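Local atomic coordinates of putative iron-uptake ABC transport system,periplasmic iron-binding protein (PDB entry 3E13), a protein that binds ferric iron in the periplasm of Campylobacter jejuni and probably delivers it to an ABC transporter for uptake. Residues A128-K131 and G132-V135; F256-P260 and E261-I265; E280-Q283 and T284-D287. One frame throughout, in Å; residues are numbered along the deposited sequence.

Contact 1 (A128-K131 and G132-V135); sequences AEFK and GEIV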
# COMPACT_ATOMS: atom_id res chain seq x y z
N ALA A 128 -9.85 22.30 11.43
CA ALA A 128 -10.16 22.40 12.86
C ALA A 128 -11.48 21.78 13.30
O ALA A 128 -11.62 21.31 14.43
CB ALA A 128 -10.11 23.87 13.28
N GLU A 129 -12.48 21.80 12.43
CA GLU A 129 -13.76 21.22 12.74
C GLU A 129 -13.73 19.72 13.06
O GLU A 129 -14.67 19.19 13.70
CB GLU A 129 -14.77 21.50 11.60
CG GLU A 129 -14.44 20.90 10.26
CD GLU A 129 -15.14 21.64 9.12
OE1 GLU A 129 -14.55 22.61 8.59
OE2 GLU A 129 -16.28 21.25 8.80
N PHE A 130 -12.66 19.04 12.64
CA PHE A 130 -12.53 17.61 12.89
C PHE A 130 -11.54 17.28 14.00
O PHE A 130 -11.15 16.12 14.16
CB PHE A 130 -12.15 16.88 11.58
CG PHE A 130 -13.16 17.05 10.50
CD1 PHE A 130 -14.41 16.48 10.62
CD2 PHE A 130 -12.91 17.86 9.40
CE1 PHE A 130 -15.40 16.64 9.63
CE2 PHE A 130 -13.89 18.01 8.41
CZ PHE A 130 -15.11 17.38 8.53
N LYS A 131 -11.17 18.28 14.81
CA LYS A 131 -10.26 18.01 15.93
C LYS A 131 -10.84 16.94 16.85
O LYS A 131 -12.02 17.02 17.27
CB LYS A 131 -9.97 19.29 16.74
CG LYS A 131 -8.89 19.09 17.78
CD LYS A 131 -8.38 20.39 18.38
CE LYS A 131 -7.41 20.14 19.55
NZ LYS A 131 -6.62 21.38 19.99
N GLY A 132 -10.03 15.92 17.13
CA GLY A 132 -10.38 14.81 17.98
C GLY A 132 -11.20 13.73 17.32
O GLY A 132 -11.65 12.79 17.98
N GLU A 133 -11.39 13.86 16.02
CA GLU A 133 -12.34 13.00 15.29
C GLU A 133 -11.67 12.09 14.27
O GLU A 133 -12.36 11.24 13.67
CB GLU A 133 -13.41 13.85 14.59
CG GLU A 133 -14.35 14.58 15.56
CD GLU A 133 -15.40 15.42 14.82
OE1 GLU A 133 -16.34 15.97 15.45
OE2 GLU A 133 -15.32 15.50 13.59
N ILE A 134 -10.37 12.21 14.11
CA ILE A 134 -9.62 11.47 13.07
C ILE A 134 -8.69 10.47 13.72
O ILE A 134 -8.09 10.76 14.75
CB ILE A 134 -8.76 12.45 12.25
CG1 ILE A 134 -9.59 13.64 11.76
CG2 ILE A 134 -8.04 11.74 11.10
CD1 ILE A 134 -10.65 13.28 10.91
N VAL A 135 -8.49 9.29 13.10
CA VAL A 135 -7.39 8.40 13.47
C VAL A 135 -6.57 8.02 12.22
O VAL A 135 -7.12 7.83 11.13
CB VAL A 135 -7.87 7.11 14.22
CG1 VAL A 135 -8.33 7.47 15.64
CG2 VAL A 135 -9.02 6.43 13.50
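F130 and E133 meet across a type II beta turn, with K131 and G132 at its two corners. The turn is closed by E133 N, which donates to F130 O at 2.9 Å; the N-H is bent, at 141°, and the donor stands above the carbonyl plane. With its CG beside the backbone N (chi1 -67°) and the chain extended beyond, E133 reaches back over the turn until OE2 lies 3.3 Å from F130 CD1, at the ring edge and near the ring plane. Ring and carboxylate planes are 59° apart. I134 adds an apolar touch, its CD1 4.0 Å from F130 CB, and CG of E129 packs over one ring face near the rim. G132 has the positive phi of the second corner, which suits glycine. Further out, K131 extends away to a salt bridge with E169, while I134 and V135 form the short strand 134-135, which runs parallel to strand 193-197. The carboxylate oxygen OE2 thus lies against the weakly positive hydrogens of the phenyl rim, an approach consistent with a mildly favourable electrostatic contact rather than a hydrogen bond.

Contact 2 (F256-P260 and E261-I265); sequences FMLSP and EIQKI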
# COMPACT_ATOMS: atom_id res chain seq x y z
N PHE A 256 5.10 -14.88 -12.35
CA PHE A 256 4.05 -15.65 -11.72
C PHE A 256 3.08 -14.72 -10.95
O PHE A 256 1.87 -14.93 -10.94
CB PHE A 256 4.71 -16.67 -10.78
CG PHE A 256 3.76 -17.62 -10.12
CD1 PHE A 256 3.16 -18.64 -10.85
CD2 PHE A 256 3.48 -17.51 -8.77
CE1 PHE A 256 2.30 -19.56 -10.23
CE2 PHE A 256 2.59 -18.44 -8.15
CZ PHE A 256 2.01 -19.44 -8.91
N MET A 257 3.60 -13.66 -10.34
CA MET A 257 2.75 -12.72 -9.61
C MET A 257 1.77 -11.98 -10.53
O MET A 257 0.74 -11.52 -10.05
CB MET A 257 3.58 -11.70 -8.86
CG MET A 257 4.37 -12.24 -7.65
SD MET A 257 3.43 -13.20 -6.51
CE MET A 257 2.26 -11.99 -6.01
N LEU A 258 2.06 -11.89 -11.82
CA LEU A 258 1.14 -11.26 -12.79
C LEU A 258 0.33 -12.28 -13.56
O LEU A 258 -0.36 -11.91 -14.52
CB LEU A 258 1.90 -10.30 -13.72
CG LEU A 258 2.03 -8.84 -13.29
CD1 LEU A 258 0.70 -8.13 -13.29
CD2 LEU A 258 2.74 -8.77 -11.94
N SER A 259 0.43 -13.56 -13.20
CA SER A 259 -0.34 -14.60 -13.91
C SER A 259 -1.82 -14.50 -13.57
O SER A 259 -2.20 -13.95 -12.56
CB SER A 259 0.20 -15.98 -13.56
OG SER A 259 0.00 -16.35 -12.22
N PRO A 260 -2.68 -14.99 -14.46
CA PRO A 260 -4.13 -14.93 -14.24
C PRO A 260 -4.61 -15.45 -12.91
O PRO A 260 -5.39 -14.74 -12.25
CB PRO A 260 -4.67 -15.75 -15.41
CG PRO A 260 -3.64 -15.57 -16.49
CD PRO A 260 -2.31 -15.55 -15.77
N GLU A 261 -4.13 -16.62 -12.49
CA GLU A 261 -4.58 -17.23 -11.25
C GLU A 261 -4.17 -16.42 -10.03
O GLU A 261 -4.96 -16.27 -9.11
CB GLU A 261 -4.14 -18.70 -11.10
CG GLU A 261 -4.67 -19.32 -9.82
CD GLU A 261 -4.44 -20.81 -9.63
OE1 GLU A 261 -3.58 -21.39 -10.31
OE2 GLU A 261 -5.20 -21.40 -8.80
N ILE A 262 -2.97 -15.86 -10.07
CA ILE A 262 -2.45 -15.19 -8.90
C ILE A 262 -3.09 -13.79 -8.78
O ILE A 262 -3.42 -13.35 -7.67
CB ILE A 262 -0.93 -15.13 -8.97
CG1 ILE A 262 -0.37 -16.55 -9.02
CG2 ILE A 262 -0.36 -14.37 -7.80
CD1 ILE A 262 -0.77 -17.46 -7.78
N GLN A 263 -3.29 -13.11 -9.91
CA GLN A 263 -3.97 -11.84 -9.88
C GLN A 263 -5.40 -12.01 -9.38
O GLN A 263 -5.92 -11.17 -8.65
CB GLN A 263 -3.91 -11.17 -11.25
CG GLN A 263 -2.50 -10.75 -11.60
CD GLN A 263 -2.19 -9.39 -11.06
OE1 GLN A 263 -2.89 -8.43 -11.35
NE2 GLN A 263 -1.17 -9.32 -10.22
N LYS A 264 -6.04 -13.12 -9.76
CA LYS A 264 -7.37 -13.42 -9.24
C LYS A 264 -7.36 -13.66 -7.71
O LYS A 264 -8.24 -13.17 -7.00
CB LYS A 264 -8.02 -14.58 -10.00
CG LYS A 264 -9.55 -14.70 -9.65
CD LYS A 264 -10.32 -13.37 -9.71
CE LYS A 264 -11.82 -13.54 -9.96
NZ LYS A 264 -12.59 -12.45 -9.37
N ILE A 265 -6.37 -14.37 -7.19
CA ILE A 265 -6.28 -14.57 -5.74
C ILE A 265 -6.08 -13.24 -5.03
O ILE A 265 -6.63 -12.99 -3.96
CB ILE A 265 -5.15 -15.54 -5.41
CG1 ILE A 265 -5.52 -16.96 -5.90
CG2 ILE A 265 -4.76 -15.47 -3.91
CD1 ILE A 265 -4.41 -17.92 -5.69
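The backbone of F256-I265 leaves helix 247-257, turns through L258 and S259, and re-enters a helix at P260, with S259 at the N-cap; S259 O takes a nearly straight bond from Q263 N (3.0 Å, 171°) and a weak one from I262 N, and K264 N bonds to P260 O one residue further along the same first turn. Across the bend the main apolar contact is between F256 and I262. The ring of F256, with CG anti to the backbone N (chi1 -176°), is met over one face by I262 CG1 in a CH-pi contact, 3.8 Å from the centroid and offset toward the rim, while I262 CD1 lies 3.5 Å from F256 CE2. The other branch, I262 CG2, faces the M257 methyl, CE. The S259 hydroxyl turns back to the preceding helix: OG donates to F256 O at 2.7 Å on a lone pair in the carbonyl plane. F256 O also accepts from S259 N, so two bonds from one residue grip this carbonyl at the helix end. Q263 spans the bend with a chain folded at chi2 (-86°), which brings NE2 to 2.9 Å from M257 O. The acceptor lies close to the amide plane, and L258 CD1 packs beside the amide. I99 O takes a further bond from Q263 NE2, and OE1 accepts from I275 N and R276 N, which fixes the flip of this buried amide. Helix 14-26 packs against this joint through I18, on M257 and I262, and through F22, edge-to-face with F256; strand 97-109 meets M257 and L258 through I99, and Y80 of helix 79-84 touches L258, S259 and P260.

Contact 3 (E280-Q283 and T284-D287); sequences ELSQ and TVKD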
# COMPACT_ATOMS: atom_id res chain seq x y z
N GLU A 280 -11.48 -10.00 -13.43
CA GLU A 280 -12.65 -9.45 -12.74
C GLU A 280 -12.37 -9.20 -11.28
O GLU A 280 -11.75 -10.03 -10.59
CB GLU A 280 -13.85 -10.38 -12.90
CG GLU A 280 -14.42 -10.36 -14.32
CD GLU A 280 -15.34 -9.20 -14.61
OE1 GLU A 280 -15.77 -8.52 -13.63
OE2 GLU A 280 -15.72 -8.99 -15.82
N LEU A 281 -12.87 -8.08 -10.78
CA LEU A 281 -12.82 -7.78 -9.36
C LEU A 281 -13.64 -8.78 -8.56
O LEU A 281 -14.63 -9.30 -9.03
CB LEU A 281 -13.29 -6.35 -9.07
CG LEU A 281 -12.58 -5.23 -9.79
CD1 LEU A 281 -13.16 -3.90 -9.41
CD2 LEU A 281 -11.08 -5.28 -9.58
N SER A 282 -13.22 -9.09 -7.34
CA SER A 282 -14.00 -9.91 -6.45
C SER A 282 -15.25 -9.12 -6.06
O SER A 282 -15.31 -7.89 -6.21
CB SER A 282 -13.21 -10.25 -5.19
OG SER A 282 -12.93 -9.07 -4.48
N GLN A 283 -16.28 -9.84 -5.62
CA GLN A 283 -17.57 -9.18 -5.38
C GLN A 283 -17.50 -8.13 -4.25
O GLN A 283 -18.12 -7.07 -4.34
CB GLN A 283 -18.66 -10.19 -5.02
CG GLN A 283 -18.73 -11.39 -5.91
CD GLN A 283 -18.60 -11.11 -7.38
OE1 GLN A 283 -17.80 -11.81 -8.09
NE2 GLN A 283 -19.34 -10.14 -7.88
N THR A 284 -16.72 -8.41 -3.22
CA THR A 284 -16.47 -7.46 -2.14
C THR A 284 -15.84 -6.19 -2.68
O THR A 284 -16.20 -5.08 -2.30
CB THR A 284 -15.54 -8.12 -1.13
OG1 THR A 284 -16.24 -9.18 -0.46
CG2 THR A 284 -15.15 -7.19 -0.06
N VAL A 285 -14.87 -6.34 -3.56
CA VAL A 285 -14.20 -5.16 -4.09
C VAL A 285 -15.16 -4.37 -5.02
O VAL A 285 -15.15 -3.17 -5.03
CB VAL A 285 -12.91 -5.57 -4.84
CG1 VAL A 285 -12.27 -4.43 -5.54
CG2 VAL A 285 -11.91 -6.20 -3.84
N LYS A 286 -15.99 -5.03 -5.80
CA LYS A 286 -16.98 -4.32 -6.56
C LYS A 286 -17.89 -3.49 -5.68
O LYS A 286 -18.27 -2.38 -6.02
CB LYS A 286 -17.84 -5.32 -7.34
CG LYS A 286 -17.09 -6.08 -8.43
CD LYS A 286 -18.02 -7.06 -9.16
CE LYS A 286 -17.31 -7.68 -10.39
NZ LYS A 286 -16.60 -6.65 -11.28
N ASP A 287 -18.18 -4.01 -4.50
CA ASP A 287 -19.06 -3.30 -3.54
C ASP A 287 -18.41 -2.05 -2.94
O ASP A 287 -19.12 -1.21 -2.36
CB ASP A 287 -19.47 -4.26 -2.41
CG ASP A 287 -20.71 -5.06 -2.74
OD1 ASP A 287 -21.00 -5.97 -1.95
OD2 ASP A 287 -21.40 -4.83 -3.75
O HOH W 1 -14.48 -6.32 -12.56
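K286 reaches back from the first turn of helix 283-288 to E280, passing the N-cap residue S282. Among the backbone bonds that start this helix, K286 N donates to S282 O at 3.0 Å, nearly along the carbonyl direction, and D287 N to Q283 O at 3.1 Å with the donor tilted from the carbonyl plane. The capping bond itself is weak: S282 OG is 3.5 Å from V285 N. The S282 torsion (chi1 63°) sets OG between the backbone N and the carbonyl carbon, and the same oxygen has a stronger partner in T267 O, on helix 260-268. The cap therefore also ties the start of helix 283-288 to its neighbour. T284, two residues after the cap, bonds through OG1 to N206.

Apolar contacts line the inner side. The L281 and V285 side chains cross at about a right angle, with L281 CD1 4.0 Å from V285 CG1, and V285 packs on Y271 and F273, with T267 also touching it. On the outer side the K286 chain runs over L281, with CG 3.9 Å from L281 CB. Q283 lies alongside and points the same way, its NE2 near K286 CD.

The charged contact is a salt bridge at the exposed end. The K286 chain stays extended to CE and bends only at chi4 (-47°), which directs NZ to E280 OE1, met nearly along its C-O axis. Glutamate and lysine probably offset each other's charge here. A water reinforces the pair, donating to E280 OE1 at 2.8 Å and accepting from the backbone L281 N at 3.0 Å; its approach to K286 NZ is unusually short and so doubtful in detail.

Contacts 2 and 3 are neighbours, with centres about 16 Å apart, and they touch: K264 NZ of contact 2, also in a salt bridge with D268, lies 2.8 Å from E280 O of contact 3, a probable hydrogen bond that joins helix 260-268 to the approach to helix 283-288. Contact 1 stands apart, its centre about 40 Å from that of contact 2, on the opposite side of the chain's centre, and about 31 Å from that of contact 3. Neither neighbour coordinates the iron, which is held by H11, Y12, Y143, Y199 and Y200. Side chain to ion, V285 is about 13 Å away and M257 about 14 Å; the V285 side chain is about 6 Å from that of Y199.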